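Local coordinates for protein beta-galactosidase (Marinomonas sp. ef1, PDB 6Y2K) that hydrolyses terminal non-reducing beta-D-galactose residues from beta-galactosides as a cold-active, hexameric GH42 enzyme of an Antarctic bacterium, at residues Y443-E448 and A590-L595; L468-Q473 and N482-Y487; Q488-A493 and E597-S602; G513-L518 and H576-S581. All blocks are in the same frame, centred on the assembly; numbering follows the deposited sequence.

Interaction 1. Residues Y443-E448 and A590-L595; sequences YEAMRE and ASLAKL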
# COMPACT_ATOMS: atom_id res chain seq x y z
N TYR A 443 1.24 21.53 -24.31
CA TYR A 443 2.42 22.39 -24.27
C TYR A 443 3.60 21.73 -23.54
O TYR A 443 4.73 21.77 -24.02
CB TYR A 443 2.07 23.74 -23.64
CG TYR A 443 3.21 24.74 -23.58
CD1 TYR A 443 3.52 25.55 -24.68
CD2 TYR A 443 3.95 24.89 -22.42
CE1 TYR A 443 4.54 26.49 -24.61
CE2 TYR A 443 4.99 25.81 -22.34
CZ TYR A 443 5.28 26.60 -23.44
OH TYR A 443 6.31 27.50 -23.34
N GLU A 444 3.32 21.11 -22.39
CA GLU A 444 4.33 20.37 -21.63
C GLU A 444 5.01 19.29 -22.46
O GLU A 444 6.23 19.15 -22.41
CB GLU A 444 3.71 19.74 -20.37
CG GLU A 444 4.64 18.86 -19.56
CD GLU A 444 3.98 18.27 -18.33
OE1 GLU A 444 4.59 18.30 -17.24
OE2 GLU A 444 2.84 17.78 -18.45
N ALA A 445 4.21 18.53 -23.22
CA ALA A 445 4.74 17.50 -24.13
C ALA A 445 5.68 18.09 -25.19
O ALA A 445 6.75 17.54 -25.46
CB ALA A 445 3.59 16.74 -24.79
N MET A 446 5.29 19.22 -25.79
CA MET A 446 6.14 19.95 -26.74
C MET A 446 7.47 20.34 -26.10
O MET A 446 8.54 20.17 -26.70
CB MET A 446 5.46 21.22 -27.25
CG MET A 446 4.25 21.02 -28.14
SD MET A 446 3.47 22.61 -28.48
CE MET A 446 2.18 22.06 -29.59
N ARG A 447 7.37 20.86 -24.88
CA ARG A 447 8.55 21.33 -24.14
C ARG A 447 9.48 20.21 -23.70
O ARG A 447 10.71 20.39 -23.71
CB ARG A 447 8.11 22.16 -22.94
CG ARG A 447 7.46 23.49 -23.32
CD ARG A 447 8.47 24.62 -23.24
NE ARG A 447 8.83 24.88 -21.85
CZ ARG A 447 9.88 25.59 -21.44
NH1 ARG A 447 10.73 26.13 -22.31
NH2 ARG A 447 10.08 25.74 -20.13
N GLU A 448 8.91 19.06 -23.32
CA GLU A 448 9.70 17.86 -23.00
C GLU A 448 10.44 17.30 -24.23
O GLU A 448 11.39 16.53 -24.09
CB GLU A 448 8.81 16.77 -22.38
CG GLU A 448 8.39 17.07 -20.95
CD GLU A 448 7.39 16.07 -20.38
OE1 GLU A 448 6.65 15.43 -21.16
OE2 GLU A 448 7.33 15.92 -19.14
N ALA A 590 4.87 10.96 -28.38
CA ALA A 590 5.02 10.09 -29.56
C ALA A 590 4.43 10.76 -30.81
O ALA A 590 5.08 10.79 -31.86
CB ALA A 590 4.37 8.73 -29.34
N SER A 591 3.22 11.30 -30.66
CA SER A 591 2.49 11.93 -31.77
C SER A 591 3.17 13.22 -32.22
O SER A 591 3.34 13.44 -33.42
CB SER A 591 1.02 12.19 -31.38
OG SER A 591 0.36 10.99 -30.95
N LEU A 592 3.58 14.06 -31.27
CA LEU A 592 4.25 15.32 -31.59
C LEU A 592 5.62 15.11 -32.25
O LEU A 592 6.01 15.89 -33.13
CB LEU A 592 4.36 16.23 -30.36
CG LEU A 592 3.01 16.81 -29.90
CD1 LEU A 592 3.07 17.33 -28.48
CD2 LEU A 592 2.50 17.89 -30.85
N ALA A 593 6.33 14.04 -31.86
CA ALA A 593 7.58 13.66 -32.49
C ALA A 593 7.37 13.26 -33.96
O ALA A 593 8.13 13.70 -34.84
CB ALA A 593 8.27 12.54 -31.72
N LYS A 594 6.34 12.47 -34.23
CA LYS A 594 5.99 12.10 -35.61
C LYS A 594 5.59 13.32 -36.44
O LYS A 594 6.04 13.48 -37.58
CB LYS A 594 4.86 11.07 -35.65
CG LYS A 594 5.28 9.66 -35.27
CD LYS A 594 6.04 9.00 -36.41
CE LYS A 594 6.47 7.59 -36.05
NZ LYS A 594 7.18 6.98 -37.20
N LEU A 595 4.74 14.16 -35.87
CA LEU A 595 4.24 15.35 -36.56
C LEU A 595 5.36 16.35 -36.82
O LEU A 595 5.42 16.95 -37.90
CB LEU A 595 3.10 15.99 -35.77
CG LEU A 595 1.81 15.16 -35.77
CD1 LEU A 595 0.87 15.55 -34.64
CD2 LEU A 595 1.09 15.25 -37.11
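Leu592 spans the gap between two helices and ends on the flank of the other one, where Ala445 and Met446 receive it. The contact between the two segments is apolar and runs through one methyl group. CD1 of Leu592 lies 3.8 Å from CB of Ala445 and 3.9 Å from CG of Met446, so it rests on two consecutive residues of helix 435-448. Leu592 leaves its backbone toward that helix, whereas Met446 leaves its backbone to one side and crosses the leucine obliquely. Chi1 of -68° sets CG of Met446 beside the backbone N, where Leu592 meets it; beyond CG the chain is extended and carries the sulfur and CE on toward Val469 of the sheet. The closest CA atoms across the pair are those of Met446 and Leu592, 7.0 Å apart. Glu448 adds a salt bridge to Lys589, earlier in helix 585-598. All three touching residues are buried in the trimerisation domain. Helix 435-448 also places Met446 against Val453 of strand 453-456, and its far flank carries Tyr443 and Arg447 onto helix 294-305; helix 585-598 lies beside it over the sheet.

Interaction 2. Residues L468-Q473 and N482-Y487; sequences LVLPAQ and NRLNSY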
# COMPACT_ATOMS: atom_id res chain seq x y z
N LEU A 468 1.36 23.37 -36.51
CA LEU A 468 0.29 24.13 -35.89
C LEU A 468 -0.63 23.17 -35.14
O LEU A 468 -1.15 22.23 -35.75
CB LEU A 468 -0.52 24.86 -36.96
CG LEU A 468 -1.77 25.64 -36.53
CD1 LEU A 468 -1.44 26.69 -35.48
CD2 LEU A 468 -2.44 26.30 -37.73
N VAL A 469 -0.84 23.42 -33.85
CA VAL A 469 -1.69 22.59 -33.01
C VAL A 469 -2.84 23.42 -32.45
O VAL A 469 -2.60 24.47 -31.86
CB VAL A 469 -0.88 21.98 -31.84
CG1 VAL A 469 -1.79 21.13 -30.94
CG2 VAL A 469 0.28 21.15 -32.38
N LEU A 470 -4.07 22.97 -32.69
CA LEU A 470 -5.29 23.56 -32.11
C LEU A 470 -5.80 22.59 -31.04
O LEU A 470 -6.47 21.61 -31.37
CB LEU A 470 -6.38 23.79 -33.17
CG LEU A 470 -6.12 24.44 -34.54
CD1 LEU A 470 -7.40 25.11 -35.06
CD2 LEU A 470 -4.95 25.40 -34.61
N PRO A 471 -5.46 22.83 -29.75
CA PRO A 471 -5.81 21.82 -28.75
C PRO A 471 -7.29 21.50 -28.67
O PRO A 471 -7.65 20.33 -28.50
CB PRO A 471 -5.32 22.44 -27.44
CG PRO A 471 -4.17 23.28 -27.86
CD PRO A 471 -4.61 23.88 -29.17
N ALA A 472 -8.14 22.52 -28.77
CA ALA A 472 -9.60 22.37 -28.67
C ALA A 472 -10.29 23.66 -29.15
O ALA A 472 -10.83 24.42 -28.36
CB ALA A 472 -10.01 22.04 -27.25
N GLN A 473 -10.23 23.89 -30.45
CA GLN A 473 -10.73 25.13 -31.04
C GLN A 473 -12.24 24.96 -31.26
O GLN A 473 -12.69 24.66 -32.36
CB GLN A 473 -9.98 25.43 -32.35
CG GLN A 473 -10.23 26.81 -32.93
CD GLN A 473 -9.82 27.98 -32.04
OE1 GLN A 473 -8.90 27.83 -31.23
NE2 GLN A 473 -10.48 29.11 -32.15
N ASN A 482 -10.81 29.27 -43.61
CA ASN A 482 -10.09 29.69 -44.84
C ASN A 482 -8.58 29.67 -44.65
O ASN A 482 -7.85 29.16 -45.51
CB ASN A 482 -10.53 31.08 -45.30
CG ASN A 482 -11.94 31.11 -45.84
OD1 ASN A 482 -12.43 30.13 -46.42
ND2 ASN A 482 -12.61 32.25 -45.67
N ARG A 483 -8.11 30.22 -43.53
CA ARG A 483 -6.68 30.19 -43.20
C ARG A 483 -6.16 28.75 -43.04
O ARG A 483 -5.06 28.44 -43.49
CB ARG A 483 -6.38 31.01 -41.94
CG ARG A 483 -6.48 32.52 -42.14
CD ARG A 483 -5.93 33.30 -40.95
NE ARG A 483 -6.77 33.15 -39.76
CZ ARG A 483 -7.91 33.81 -39.52
NH1 ARG A 483 -8.59 33.57 -38.39
NH2 ARG A 483 -8.40 34.70 -40.39
N LEU A 484 -6.96 27.87 -42.42
CA LEU A 484 -6.58 26.45 -42.30
C LEU A 484 -6.54 25.76 -43.66
O LEU A 484 -5.61 24.98 -43.91
CB LEU A 484 -7.52 25.70 -41.35
CG LEU A 484 -7.50 26.14 -39.88
CD1 LEU A 484 -8.54 25.36 -39.09
CD2 LEU A 484 -6.13 25.99 -39.26
N ASN A 485 -7.50 26.06 -44.53
CA ASN A 485 -7.55 25.47 -45.88
C ASN A 485 -6.29 25.78 -46.71
O ASN A 485 -5.83 24.93 -47.46
CB ASN A 485 -8.80 25.93 -46.64
CG ASN A 485 -10.09 25.33 -46.09
OD1 ASN A 485 -10.09 24.27 -45.45
ND2 ASN A 485 -11.21 26.01 -46.35
N SER A 486 -5.74 26.98 -46.56
CA SER A 486 -4.56 27.39 -47.33
C SER A 486 -3.23 27.17 -46.59
O SER A 486 -2.17 27.29 -47.21
CB SER A 486 -4.70 28.85 -47.75
OG SER A 486 -4.68 29.70 -46.61
N TYR A 487 -3.27 26.85 -45.29
CA TYR A 487 -2.06 26.64 -44.49
C TYR A 487 -1.22 25.52 -45.10
O TYR A 487 -1.75 24.46 -45.45
CB TYR A 487 -2.44 26.33 -43.03
CG TYR A 487 -1.28 25.99 -42.11
CD1 TYR A 487 -0.27 26.90 -41.85
CD2 TYR A 487 -1.22 24.74 -41.48
CE1 TYR A 487 0.78 26.58 -41.00
CE2 TYR A 487 -0.19 24.41 -40.63
CZ TYR A 487 0.81 25.33 -40.39
OH TYR A 487 1.83 24.99 -39.55
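Leu468 meets both Tyr487 and Leu484, and its side chain can be traced outward atom by atom. CB sits against the phenol end of Tyr487, 3.5 Å from OH and 3.7 Å from CE2. Beyond it, chi1 of 175° sets CG anti to the backbone N, and chi2 of 57° helps bring CD2 over the ring. CD2 lies above one face of Tyr487, 4.2 Å from the ring centroid and 13° off the normal, a CH-pi contact. The same methyl touches CD2 of Leu484 at 4.0 Å, the two leucines crossing at about a right angle. Thus one methyl of Leu468 is shared between an aromatic face and an aliphatic branch. Strand 467-470, helix 478-486 and strand 490-493 form a beta-alpha-beta unit with parallel strands, and these side chains fill the layer between its first strand and its helix. Two residues along the strand, on the same side, Leu470 points its CD1 at CD1 of Leu484, tip to tip, at 4.2 Å. Leu484 therefore presents one methyl to each of the two strand leucines. Tyr487 is the first residue to leave the helical conformation, and its ring reaches from there to the start of strand 467-470. Its hydroxyl is close to the backbone N of Leu468 but at a poor angle; OH is hydrogen-bonded instead to the carbonyl O of Tyr465, which holds the outer end of the ring beside the strand.

Interaction 3. Residues Q488-A493 and E597-S602; sequences QGVLLA and EVAGLS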
# COMPACT_ATOMS: atom_id res chain seq x y z
N GLN A 488 0.07 25.79 -45.26
CA GLN A 488 1.01 24.87 -45.93
C GLN A 488 1.84 24.00 -44.97
O GLN A 488 2.52 23.08 -45.42
CB GLN A 488 1.96 25.67 -46.84
CG GLN A 488 1.26 26.37 -48.01
CD GLN A 488 0.49 25.40 -48.90
OE1 GLN A 488 1.08 24.60 -49.64
NE2 GLN A 488 -0.83 25.48 -48.85
N GLY A 489 1.78 24.28 -43.66
CA GLY A 489 2.49 23.46 -42.67
C GLY A 489 1.69 22.23 -42.26
O GLY A 489 0.76 21.82 -42.96
N VAL A 490 2.06 21.65 -41.11
CA VAL A 490 1.41 20.46 -40.58
C VAL A 490 0.39 20.85 -39.51
O VAL A 490 0.71 21.59 -38.60
CB VAL A 490 2.46 19.48 -40.00
CG1 VAL A 490 1.78 18.25 -39.39
CG2 VAL A 490 3.44 19.05 -41.08
N LEU A 491 -0.84 20.34 -39.63
CA LEU A 491 -1.94 20.66 -38.70
C LEU A 491 -2.32 19.46 -37.84
O LEU A 491 -2.58 18.38 -38.37
CB LEU A 491 -3.18 21.10 -39.48
CG LEU A 491 -4.47 21.33 -38.67
CD1 LEU A 491 -4.31 22.51 -37.72
CD2 LEU A 491 -5.67 21.53 -39.60
N LEU A 492 -2.39 19.69 -36.53
CA LEU A 492 -3.06 18.78 -35.59
C LEU A 492 -4.23 19.51 -34.92
O LEU A 492 -4.02 20.47 -34.16
CB LEU A 492 -2.08 18.26 -34.53
CG LEU A 492 -2.68 17.37 -33.42
CD1 LEU A 492 -3.32 16.13 -34.03
CD2 LEU A 492 -1.65 16.98 -32.38
N ALA A 493 -5.45 19.06 -35.20
CA ALA A 493 -6.64 19.55 -34.53
C ALA A 493 -7.00 18.58 -33.41
O ALA A 493 -7.11 17.38 -33.63
CB ALA A 493 -7.80 19.68 -35.50
N GLU A 597 8.51 15.54 -37.26
CA GLU A 597 9.29 14.95 -38.35
C GLU A 597 8.66 15.29 -39.69
O GLU A 597 9.37 15.66 -40.63
CB GLU A 597 9.41 13.44 -38.17
CG GLU A 597 10.24 12.73 -39.23
CD GLU A 597 10.50 11.28 -38.87
OE1 GLU A 597 9.53 10.49 -38.82
OE2 GLU A 597 11.68 10.94 -38.63
N VAL A 598 7.33 15.17 -39.80
CA VAL A 598 6.64 15.53 -41.05
C VAL A 598 6.90 17.01 -41.38
O VAL A 598 7.11 17.37 -42.55
CB VAL A 598 5.12 15.25 -41.02
CG1 VAL A 598 4.46 15.71 -42.32
CG2 VAL A 598 4.84 13.77 -40.82
N ALA A 599 6.90 17.85 -40.35
CA ALA A 599 7.12 19.29 -40.49
C ALA A 599 8.59 19.71 -40.65
O ALA A 599 8.86 20.91 -40.75
CB ALA A 599 6.51 20.01 -39.29
N GLY A 600 9.53 18.77 -40.63
CA GLY A 600 10.94 19.08 -40.80
C GLY A 600 11.63 19.64 -39.57
O GLY A 600 12.71 20.23 -39.69
N LEU A 601 11.04 19.44 -38.39
CA LEU A 601 11.59 19.93 -37.13
C LEU A 601 12.19 18.77 -36.33
O LEU A 601 11.66 17.66 -36.34
CB LEU A 601 10.50 20.60 -36.30
CG LEU A 601 9.65 21.68 -36.97
CD1 LEU A 601 8.59 22.21 -36.00
CD2 LEU A 601 10.52 22.81 -37.49
N SER A 602 13.28 19.03 -35.63
CA SER A 602 13.90 18.02 -34.78
C SER A 602 13.27 18.01 -33.39
O SER A 602 12.72 19.01 -32.92
CB SER A 602 15.41 18.25 -34.69
OG SER A 602 15.69 19.50 -34.08
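Val490 holds CG1 anti to its own backbone N (chi1 177°), and this rotation places CG2 beside that N, facing the end of helix 585-598. Val598 has the same first torsion, also 177°, and here it is CG1 that is turned toward the strand. The two valines cross at about a right angle, with CG2 of Val490 3.7 Å from CG1 of Val598. CG2 of Val490 also lies 3.7 Å from CB of Ala599, so one methyl is lodged between two successive residues. The CA atoms of Val490 and Ala599 are only 5.8 Å apart, a close approach probably helped by the small alanine side chain. The helix stops here in a Schellman motif, with positive phi at Gly600 (78°) and two bonds back into the last turn, one of them from Gly600 N to Glu597 O at 3.1 Å; the chain thus turns away just after meeting the strand. The contact sets the C-terminal end of helix 585-598 against the beginning of strand 490-493 in the mixed sheet. Val490 is buried, whereas Val598 is exposed. One turn back, Leu595 continues the helix cover over Val490 and Leu492, while Ser602 packs against Arg540 of a second subunit.

Interaction 4. Residues G513-L518 and H576-S581; sequences GPLASL and HYYLGS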
# COMPACT_ATOMS: atom_id res chain seq x y z
N GLY A 513 -17.49 20.03 -37.63
CA GLY A 513 -18.06 21.27 -38.15
C GLY A 513 -17.38 21.76 -39.42
O GLY A 513 -17.24 21.00 -40.36
N PRO A 514 -16.91 23.03 -39.43
CA PRO A 514 -16.22 23.54 -40.63
C PRO A 514 -14.95 22.79 -41.01
O PRO A 514 -14.57 22.80 -42.17
CB PRO A 514 -15.87 24.99 -40.25
CG PRO A 514 -16.81 25.34 -39.17
CD PRO A 514 -17.04 24.07 -38.40
N LEU A 515 -14.30 22.14 -40.03
CA LEU A 515 -13.07 21.38 -40.28
C LEU A 515 -13.30 20.10 -41.10
O LEU A 515 -12.36 19.58 -41.68
CB LEU A 515 -12.40 20.99 -38.94
CG LEU A 515 -10.94 20.53 -38.98
CD1 LEU A 515 -9.99 21.71 -39.10
CD2 LEU A 515 -10.59 19.72 -37.74
N ALA A 516 -14.53 19.60 -41.15
CA ALA A 516 -14.84 18.34 -41.84
C ALA A 516 -14.48 18.32 -43.33
O ALA A 516 -14.17 17.26 -43.86
CB ALA A 516 -16.30 17.96 -41.66
N SER A 517 -14.52 19.47 -44.01
CA SER A 517 -14.07 19.53 -45.41
C SER A 517 -12.57 19.26 -45.54
O SER A 517 -12.14 18.63 -46.50
CB SER A 517 -14.43 20.88 -46.05
OG SER A 517 -13.82 21.97 -45.36
N LEU A 518 -11.78 19.69 -44.55
CA LEU A 518 -10.33 19.46 -44.52
C LEU A 518 -9.98 18.06 -43.98
O LEU A 518 -9.04 17.41 -44.45
CB LEU A 518 -9.65 20.51 -43.63
CG LEU A 518 -8.49 21.37 -44.13
CD1 LEU A 518 -7.68 21.86 -42.94
CD2 LEU A 518 -7.60 20.70 -45.17
N HIS A 576 -2.46 16.90 -42.52
CA HIS A 576 -3.64 17.18 -41.69
C HIS A 576 -4.00 16.00 -40.79
O HIS A 576 -4.17 14.88 -41.27
CB HIS A 576 -4.83 17.56 -42.57
CG HIS A 576 -4.53 18.65 -43.55
ND1 HIS A 576 -4.13 18.41 -44.85
CD2 HIS A 576 -4.53 20.00 -43.40
CE1 HIS A 576 -3.92 19.56 -45.46
NE2 HIS A 576 -4.15 20.54 -44.61
N TYR A 577 -4.13 16.26 -39.48
CA TYR A 577 -4.43 15.22 -38.48
C TYR A 577 -5.48 15.72 -37.48
O TYR A 577 -5.53 16.91 -37.17
CB TYR A 577 -3.14 14.80 -37.75
CG TYR A 577 -2.10 14.27 -38.71
CD1 TYR A 577 -1.28 15.14 -39.43
CD2 TYR A 577 -1.98 12.90 -38.95
CE1 TYR A 577 -0.36 14.67 -40.35
CE2 TYR A 577 -1.06 12.41 -39.86
CZ TYR A 577 -0.25 13.30 -40.56
OH TYR A 577 0.67 12.82 -41.47
N TYR A 578 -6.33 14.79 -37.04
CA TYR A 578 -7.33 15.04 -35.99
C TYR A 578 -7.14 14.04 -34.84
O TYR A 578 -6.99 12.84 -35.06
CB TYR A 578 -8.76 14.89 -36.53
CG TYR A 578 -9.81 15.20 -35.48
CD1 TYR A 578 -10.14 16.52 -35.17
CD2 TYR A 578 -10.44 14.18 -34.76
CE1 TYR A 578 -11.08 16.80 -34.18
CE2 TYR A 578 -11.38 14.46 -33.77
CZ TYR A 578 -11.69 15.78 -33.49
OH TYR A 578 -12.62 16.09 -32.52
N LEU A 579 -7.18 14.57 -33.61
CA LEU A 579 -7.11 13.78 -32.39
C LEU A 579 -8.45 13.89 -31.67
O LEU A 579 -8.90 14.99 -31.37
CB LEU A 579 -5.98 14.31 -31.50
CG LEU A 579 -5.82 13.78 -30.06
CD1 LEU A 579 -5.54 12.29 -30.05
CD2 LEU A 579 -4.71 14.55 -29.35
N GLY A 580 -9.08 12.75 -31.39
CA GLY A 580 -10.42 12.71 -30.81
C GLY A 580 -10.52 12.32 -29.34
O GLY A 580 -11.61 12.39 -28.78
N SER A 581 -9.41 11.90 -28.73
CA SER A 581 -9.37 11.59 -27.30
C SER A 581 -8.18 12.27 -26.63
O SER A 581 -7.17 12.53 -27.30
CB SER A 581 -9.29 10.08 -27.07
OG SER A 581 -10.41 9.40 -27.63
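The loop between strands 490-493 and 521-528 makes a short helix-like turn at 514-518, and two of its leucines, Leu515 and Leu518, settle on alternate residues of strand 576-579. Leu518 lies against the imidazole of His576. Its CD2 stands over one ring face, 3.7 Å from the centroid and 19° off the normal, a CH-pi contact shifted slightly toward the rim; the nearest ring atom to CD2 is NE2, at 3.5 Å. The other methyl, CD1, reaches CD2 of His576 at 3.7 Å, so both branches of the leucine bear on the ring. The two side chains cross at about a right angle. Leu518 first leaves its backbone to one side of the strand, and an uncommon chi1 of -126° is part of how its tips come back over the imidazole. Strand 576-579 runs parallel to 490-493 and antiparallel to 568-573, at the point where the mixed sheet changes from parallel to antiparallel pairing. His576 and Tyr578 project from the same side of it. Leu515 also packs on Leu484 and Gln481 of helix 478-486, and Leu518 touches Asn485, so the turn lies beside that helix on the same face of the sheet. The second meeting with the strand is looser: CD2 of Leu515 approaches CD1 of Tyr578 at 4.1 Å, obliquely to the ring. Tyr578 sends its hydroxyl past the leucine to a hydrogen bond with Glu551 of strand 549-555.

Overall arrangement
From the N terminus, helix 435-448 opens the long loop that interaction 1 closes at helix 585-598. Interaction 2 is nested inside it as a short local closure between strand 467-470 and helix 478-486. Strand 490-493 follows and opens interaction 3, which closes after interaction 1 has done so; the two therefore cross, sharing helix 585-598. Interaction 4 (513-518 with 576-581) lies within both of those loops. Strands 467-470, 490-493 and 576-579 are successive neighbours in one sheet, which links interactions 2, 3 and 4. Helices 435-448 and 585-598 pack on one side of this sheet, while helix 478-486 and the 513-518 turn pack on the other.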